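TRNA (guanine(9)-N1)-methyltransferase (Schizosaccharomyces pombe, PDB 4JWG) methylates guanine 9 of cytoplasmic tRNA at its N1 atom, using S-adenosyl-L-methionine as methyl donor. Local coordinates at residues R32-C37 against F72-G77; L130-I135 against L190-R195. One frame throughout, in Å; residues are numbered along the deposited sequence.

Contact 1. Residues R32-C37 against F72-G77; sequences RIVLDC and FATNFG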
loop_
_atom_site.group_PDB
_atom_site.type_symbol
_atom_site.label_atom_id
_atom_site.label_comp_id
_atom_site.label_asym_id
_atom_site.label_seq_id
_atom_site.Cartn_x
_atom_site.Cartn_y
_atom_site.Cartn_z
ATOM N N ARG A 32 7.610 7.478 0.367
ATOM C CA ARG A 32 7.057 6.740 1.494
ATOM C C ARG A 32 5.711 6.143 1.162
ATOM O O ARG A 32 4.882 6.761 0.500
ATOM C CB ARG A 32 7.023 7.612 2.737
ATOM C CG ARG A 32 8.444 8.034 3.158
ATOM C CD ARG A 32 8.457 9.452 3.662
ATOM N NE ARG A 32 8.211 10.383 2.570
ATOM C CZ ARG A 32 7.990 11.682 2.725
ATOM N NH1 ARG A 32 7.992 12.197 3.938
ATOM N NH2 ARG A 32 7.770 12.464 1.668
ATOM N N ILE A 33 5.507 4.913 1.592
ATOM C CA ILE A 33 4.273 4.248 1.300
ATOM C C ILE A 33 3.665 3.822 2.595
ATOM O O ILE A 33 4.361 3.248 3.438
ATOM C CB ILE A 33 4.481 3.044 0.336
ATOM C CG1 ILE A 33 5.012 3.537 -1.034
ATOM C CG2 ILE A 33 3.169 2.208 0.185
ATOM C CD1 ILE A 33 5.171 2.449 -2.153
ATOM N N VAL A 34 2.369 4.098 2.747
ATOM C CA VAL A 34 1.658 3.982 4.012
ATOM C C VAL A 34 0.567 2.954 3.832
ATOM O O VAL A 34 -0.193 2.995 2.863
ATOM C CB VAL A 34 1.042 5.364 4.416
ATOM C CG1 VAL A 34 0.028 5.258 5.571
ATOM C CG2 VAL A 34 2.146 6.376 4.726
ATOM N N LEU A 35 0.517 1.990 4.738
ATOM C CA LEU A 35 -0.591 1.074 4.762
ATOM C C LEU A 35 -1.499 1.626 5.814
ATOM O O LEU A 35 -1.184 1.664 7.033
ATOM C CB LEU A 35 -0.148 -0.339 5.136
ATOM C CG LEU A 35 0.956 -0.915 4.272
ATOM C CD1 LEU A 35 1.179 -2.317 4.782
ATOM C CD2 LEU A 35 0.587 -0.884 2.776
ATOM N N ASP A 36 -2.637 2.094 5.347
ATOM C CA ASP A 36 -3.561 2.666 6.301
ATOM C C ASP A 36 -4.421 1.591 7.004
ATOM O O ASP A 36 -5.409 1.111 6.462
ATOM C CB ASP A 36 -4.389 3.720 5.620
ATOM C CG ASP A 36 -5.551 4.130 6.446
ATOM O OD1 ASP A 36 -5.463 3.983 7.697
ATOM O OD2 ASP A 36 -6.534 4.609 5.841
ATOM N N CYS A 37 -4.027 1.238 8.224
ATOM C CA CYS A 37 -4.656 0.102 8.932
ATOM C C CYS A 37 -5.823 0.422 9.841
ATOM O O CYS A 37 -6.129 -0.348 10.749
ATOM C CB CYS A 37 -3.602 -0.744 9.651
ATOM S SG CYS A 37 -2.120 -1.085 8.685
ATOM N N PHE A 72 5.283 2.417 5.811
ATOM C CA PHE A 72 4.637 2.792 7.087
ATOM C C PHE A 72 3.382 2.006 7.332
ATOM O O PHE A 72 2.637 1.672 6.404
ATOM C CB PHE A 72 4.258 4.259 7.086
ATOM C CG PHE A 72 5.384 5.155 7.376
ATOM C CD1 PHE A 72 5.509 5.730 8.639
ATOM C CD2 PHE A 72 6.352 5.401 6.412
ATOM C CE1 PHE A 72 6.599 6.566 8.938
ATOM C CE2 PHE A 72 7.431 6.220 6.690
ATOM C CZ PHE A 72 7.558 6.809 7.966
ATOM N N ALA A 73 3.126 1.716 8.585
ATOM C CA ALA A 73 1.880 1.089 8.916
ATOM C C ALA A 73 1.243 1.988 9.973
ATOM O O ALA A 73 1.653 1.955 11.145
ATOM C CB ALA A 73 2.121 -0.304 9.429
ATOM N N THR A 74 0.286 2.815 9.534
ATOM C CA THR A 74 -0.389 3.809 10.384
ATOM C C THR A 74 -1.710 3.320 10.933
ATOM O O THR A 74 -2.401 2.492 10.316
ATOM C CB THR A 74 -0.574 5.164 9.687
ATOM O OG1 THR A 74 -1.417 5.013 8.535
ATOM C CG2 THR A 74 0.780 5.702 9.243
ATOM N N ASN A 75 -2.037 3.807 12.127
ATOM C CA ASN A 75 -3.157 3.261 12.900
ATOM C C ASN A 75 -2.953 1.779 13.141
ATOM O O ASN A 75 -3.926 1.002 13.226
ATOM C CB ASN A 75 -4.483 3.468 12.168
ATOM C CG ASN A 75 -5.062 4.829 12.405
ATOM O OD1 ASN A 75 -5.424 5.176 13.530
ATOM N ND2 ASN A 75 -5.136 5.624 11.363
ATOM N N PHE A 76 -1.697 1.374 13.270
ATOM C CA PHE A 76 -1.420 -0.053 13.437
ATOM C C PHE A 76 -1.731 -0.486 14.874
ATOM O O PHE A 76 -1.185 0.085 15.813
ATOM C CB PHE A 76 0.021 -0.382 13.032
ATOM C CG PHE A 76 0.270 -1.827 12.890
ATOM C CD1 PHE A 76 0.998 -2.519 13.857
ATOM C CD2 PHE A 76 -0.232 -2.520 11.810
ATOM C CE1 PHE A 76 1.231 -3.902 13.742
ATOM C CE2 PHE A 76 -0.006 -3.903 11.671
ATOM C CZ PHE A 76 0.715 -4.603 12.644
ATOM N N GLY A 77 -2.623 -1.457 15.059
ATOM C CA GLY A 77 -2.964 -1.879 16.409
ATOM C C GLY A 77 -3.942 -3.016 16.440
ATOM O O GLY A 77 -4.136 -3.696 15.435
HETATM O O HOH W 1 -3.783 5.282 9.270
HETATM O O HOH W 2 -4.564 -1.997 12.738
#

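Contact 2. Residues L130-I135 against L190-R195; sequences LDEDKI and LWLEYR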
loop_
_atom_site.group_PDB
_atom_site.type_symbol
_atom_site.label_atom_id
_atom_site.label_comp_id
_atom_site.label_asym_id
_atom_site.label_seq_id
_atom_site.Cartn_x
_atom_site.Cartn_y
_atom_site.Cartn_z
ATOM N N LEU A 130 5.322 8.134 -10.161
ATOM C CA LEU A 130 5.422 8.431 -8.754
ATOM C C LEU A 130 6.531 9.472 -8.525
ATOM O O LEU A 130 7.615 9.355 -9.095
ATOM C CB LEU A 130 5.760 7.149 -7.972
ATOM C CG LEU A 130 4.922 5.883 -8.192
ATOM C CD1 LEU A 130 5.531 4.723 -7.437
ATOM C CD2 LEU A 130 3.467 6.119 -7.787
ATOM N N ASP A 131 6.280 10.471 -7.685
ATOM C CA ASP A 131 7.288 11.480 -7.373
ATOM C C ASP A 131 7.993 11.149 -6.058
ATOM O O ASP A 131 7.348 10.695 -5.106
ATOM C CB ASP A 131 6.651 12.870 -7.294
ATOM C CG ASP A 131 5.774 13.199 -8.516
ATOM O OD1 ASP A 131 6.227 12.963 -9.654
ATOM O OD2 ASP A 131 4.637 13.702 -8.336
ATOM N N GLU A 132 9.304 11.392 -6.013
ATOM C CA GLU A 132 10.164 11.031 -4.882
ATOM C C GLU A 132 9.779 11.729 -3.570
ATOM O O GLU A 132 10.017 11.188 -2.477
ATOM C CB GLU A 132 11.654 11.301 -5.217
ATOM C CG GLU A 132 12.328 10.303 -6.180
ATOM C CD GLU A 132 12.493 8.879 -5.582
ATOM O OE1 GLU A 132 13.141 8.745 -4.502
ATOM O OE2 GLU A 132 11.993 7.894 -6.208
ATOM N N ASP A 133 9.192 12.922 -3.682
ATOM C CA ASP A 133 8.770 13.713 -2.507
ATOM C C ASP A 133 7.363 13.380 -1.935
ATOM O O ASP A 133 6.950 13.996 -0.926
ATOM C CB ASP A 133 8.871 15.240 -2.799
ATOM C CG ASP A 133 7.975 15.679 -3.962
ATOM O OD1 ASP A 133 8.103 15.092 -5.063
ATOM O OD2 ASP A 133 7.129 16.596 -3.777
ATOM N N LYS A 134 6.638 12.432 -2.548
ATOM C CA LYS A 134 5.243 12.183 -2.173
ATOM C C LYS A 134 5.077 10.968 -1.287
ATOM O O LYS A 134 6.027 10.207 -1.065
ATOM C CB LYS A 134 4.355 12.041 -3.398
ATOM C CG LYS A 134 4.229 13.307 -4.202
ATOM C CD LYS A 134 3.005 14.124 -3.806
ATOM C CE LYS A 134 2.912 15.430 -4.595
ATOM N NZ LYS A 134 3.590 15.373 -5.956
ATOM N N ILE A 135 3.855 10.816 -0.780
ATOM C CA ILE A 135 3.507 9.810 0.194
ATOM C C ILE A 135 2.236 9.148 -0.281
ATOM O O ILE A 135 1.175 9.773 -0.342
ATOM C CB ILE A 135 3.268 10.414 1.591
ATOM C CG1 ILE A 135 4.507 11.184 2.060
ATOM C CG2 ILE A 135 2.923 9.336 2.615
ATOM C CD1 ILE A 135 4.198 12.131 3.188
ATOM N N LEU A 190 7.485 -2.370 -8.115
ATOM C CA LEU A 190 7.937 -2.720 -9.457
ATOM C C LEU A 190 7.930 -1.533 -10.470
ATOM O O LEU A 190 8.698 -1.576 -11.480
ATOM C CB LEU A 190 7.223 -3.963 -10.003
ATOM C CG LEU A 190 7.719 -5.286 -9.387
ATOM C CD1 LEU A 190 6.847 -6.523 -9.721
ATOM C CD2 LEU A 190 9.142 -5.536 -9.818
ATOM N N TRP A 191 7.111 -0.488 -10.235
ATOM C CA TRP A 191 7.123 0.626 -11.210
ATOM C C TRP A 191 8.414 1.403 -11.105
ATOM O O TRP A 191 8.921 1.937 -12.080
ATOM C CB TRP A 191 5.968 1.612 -11.066
ATOM C CG TRP A 191 6.100 2.711 -12.143
ATOM C CD1 TRP A 191 5.672 2.630 -13.447
ATOM C CD2 TRP A 191 6.732 3.996 -12.014
ATOM N NE1 TRP A 191 5.976 3.784 -14.118
ATOM C CE2 TRP A 191 6.622 4.643 -13.268
ATOM C CE3 TRP A 191 7.352 4.673 -10.960
ATOM C CZ2 TRP A 191 7.127 5.931 -13.499
ATOM C CZ3 TRP A 191 7.863 5.928 -11.182
ATOM C CH2 TRP A 191 7.744 6.559 -12.442
ATOM N N LEU A 192 8.928 1.474 -9.897
ATOM C CA LEU A 192 10.163 2.193 -9.637
ATOM C C LEU A 192 11.340 1.527 -10.314
ATOM O O LEU A 192 12.325 2.167 -10.656
ATOM C CB LEU A 192 10.424 2.271 -8.135
ATOM C CG LEU A 192 9.474 3.124 -7.296
ATOM C CD1 LEU A 192 9.836 2.856 -5.869
ATOM C CD2 LEU A 192 9.593 4.610 -7.627
ATOM N N GLU A 193 11.227 0.231 -10.513
ATOM C CA GLU A 193 12.287 -0.510 -11.130
ATOM C C GLU A 193 12.283 -0.350 -12.658
ATOM O O GLU A 193 13.333 -0.058 -13.244
ATOM C CB GLU A 193 12.200 -1.969 -10.683
ATOM C CG GLU A 193 12.988 -2.921 -11.530
ATOM C CD GLU A 193 13.259 -4.251 -10.824
ATOM O OE1 GLU A 193 13.031 -4.339 -9.587
ATOM O OE2 GLU A 193 13.715 -5.192 -11.519
ATOM N N TYR A 194 11.112 -0.547 -13.283
ATOM C CA TYR A 194 10.983 -0.552 -14.738
ATOM C C TYR A 194 10.539 0.793 -15.336
ATOM O O TYR A 194 10.702 1.003 -16.551
ATOM C CB TYR A 194 9.923 -1.541 -15.181
ATOM C CG TYR A 194 10.092 -3.019 -14.850
ATOM C CD1 TYR A 194 11.100 -3.786 -15.442
ATOM C CD2 TYR A 194 9.167 -3.667 -14.039
ATOM C CE1 TYR A 194 11.219 -5.123 -15.177
ATOM C CE2 TYR A 194 9.285 -5.015 -13.771
ATOM C CZ TYR A 194 10.313 -5.731 -14.338
ATOM O OH TYR A 194 10.430 -7.070 -14.078
ATOM N N ARG A 195 9.950 1.669 -14.516
ATOM C CA ARG A 195 9.331 2.921 -14.988
ATOM C C ARG A 195 8.423 2.718 -16.210
ATOM O O ARG A 195 8.324 3.568 -17.078
ATOM C CB ARG A 195 10.370 4.050 -15.197
ATOM C CG ARG A 195 11.162 4.382 -13.897
ATOM C CD ARG A 195 12.067 5.580 -14.049
ATOM N NE ARG A 195 11.467 6.852 -13.602
ATOM C CZ ARG A 195 11.336 7.236 -12.320
ATOM N NH1 ARG A 195 11.723 6.439 -11.308
ATOM N NH2 ARG A 195 10.792 8.421 -12.045
#

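Contact 1. Residues R32-C37 against F72-G77
Val34 and Leu35 lie beside Phe72 and Ala73 as neighbouring parallel strands of a beta-alpha-beta unit, strand 32-36, helix 45-63, strand 70-74, in the SPOUT-family methyltransferase domain. The two short segments diverge by 33°, and the CA-CA spacing widens from 4.4 Å at Val34-Phe72 to 5.3 Å at Asp36-Thr74.

Four backbone hydrogen bonds join them. Phe72 reaches both residues flanking Val34: its N donates to Ile33 O at 2.7 Å, and its O accepts Leu35 N. Thr74 does likewise around Asp36, its N bound to Leu35 O (3.1 Å) and its O to Cys37 N, so the pairing outlasts the strand itself. Val34 and Asp36 turn their own backbone groups to strand 135-139.

The forked Val34 serves two side chains of the other strand. With CG1 anti to the backbone N (chi1 168°), that methyl lies against Thr74, 3.3 Å from OG1, while CG2 makes the apolar contact with Phe72 CB (3.8 Å). Arg32 runs alongside the Phe72 ring through its CG, its NH1 continuing to Gln112.

At the C-terminal end one water ties Asp36 OD1, Thr74 OG1 and Asn75 ND2 together. Asp36 OD1 also accepts Ala38 N, and OD2 is held by Tyr118 and Lys154, so this buried carboxylate is bound on both oxygens, close to the S-adenosyl-L-methionine-binding Gly139. Just past the strand, Cys37 SG meets the Phe76 ring edge-on in a sulfur-aromatic contact, 3.9 Å from CD2.

Contact 2. Residues L130-I135 against L190-R195
Trp191 O receives Arg195 N at 2.7 Å, an i to i+4 backbone bond at the end of helix 181-194; Trp191 and Leu192 supply most of the helix surface that meets the 130-135 loop, with Arg195 at the margin. Arg195 leaves the helix with positive phi (47°). Its CA lies over one face of the indole, and its guanidinium folds back with a flat side toward Trp191 CH2, near the group's rim.

Leu130 carries the loop side. Trp191, with CG anti to the backbone N (chi1 -180°), extends its six-membered ring toward the loop, where the CE3-CZ3 side is met by the leucine: CG sits 3.9 Å from Trp191 CE3, and Leu130 N lies 3.5 Å from CZ3. The leucine and the indole run alongside each other, pointing opposite ways. Leu192 comes in at about a right angle, its CD2 4.1 Å from Leu130 CD1. Replacing Trp191 by an alanine is likely to leave Leu130 without its main partner on the helix and Arg195 without the ring beside its guanidinium.

No hydrogen bond crosses the contact. The loop is shaped from within by a type I turn, Lys134 N bonded to Asp131 O at 3.2 Å, and by a salt bridge from Lys134 NZ to Asp131 OD2 whose hydrogen bond is weak. Glu132 is held through its carboxylate by Ser30 N and Ser29 OG; its OE2 is 5.3 Å from Arg195 NH1, a distance at which attraction may act without contact.

The side chain of buried Leu130 is about 6 Å from the side chains of Leu119 and of Leu165, both S-adenosyl-L-methionine-binding. The contact thus packs the end of helix 181-194, whose Trp191 also stacks on Trp197 of helix 197-204, against the connection between adjacent strands 116-119 and 135-139.

In the fold
The two contacts follow one another along the chain, both segments of contact 1 preceding both of contact 2, with centres about 18 Å apart in the same TRM10-type methyltransferase domain. The parallel sheet connects them: strand 32-36 of contact 1 has strand 70-74 on one side and strand 135-139 on the other, and the 130-135 loop of contact 2 leads into the latter. They meet where Val34 CG2 packs on Ile135 CG2 at 3.7 Å and the Arg32 guanidinium lies by the Asp133-Lys134 turn. Contact 1 joins central strands and contact 2 packs the end of helix 181-194 against that loop; each has a residue, Asp36 or Leu130, near residues that bind S-adenosyl-L-methionine.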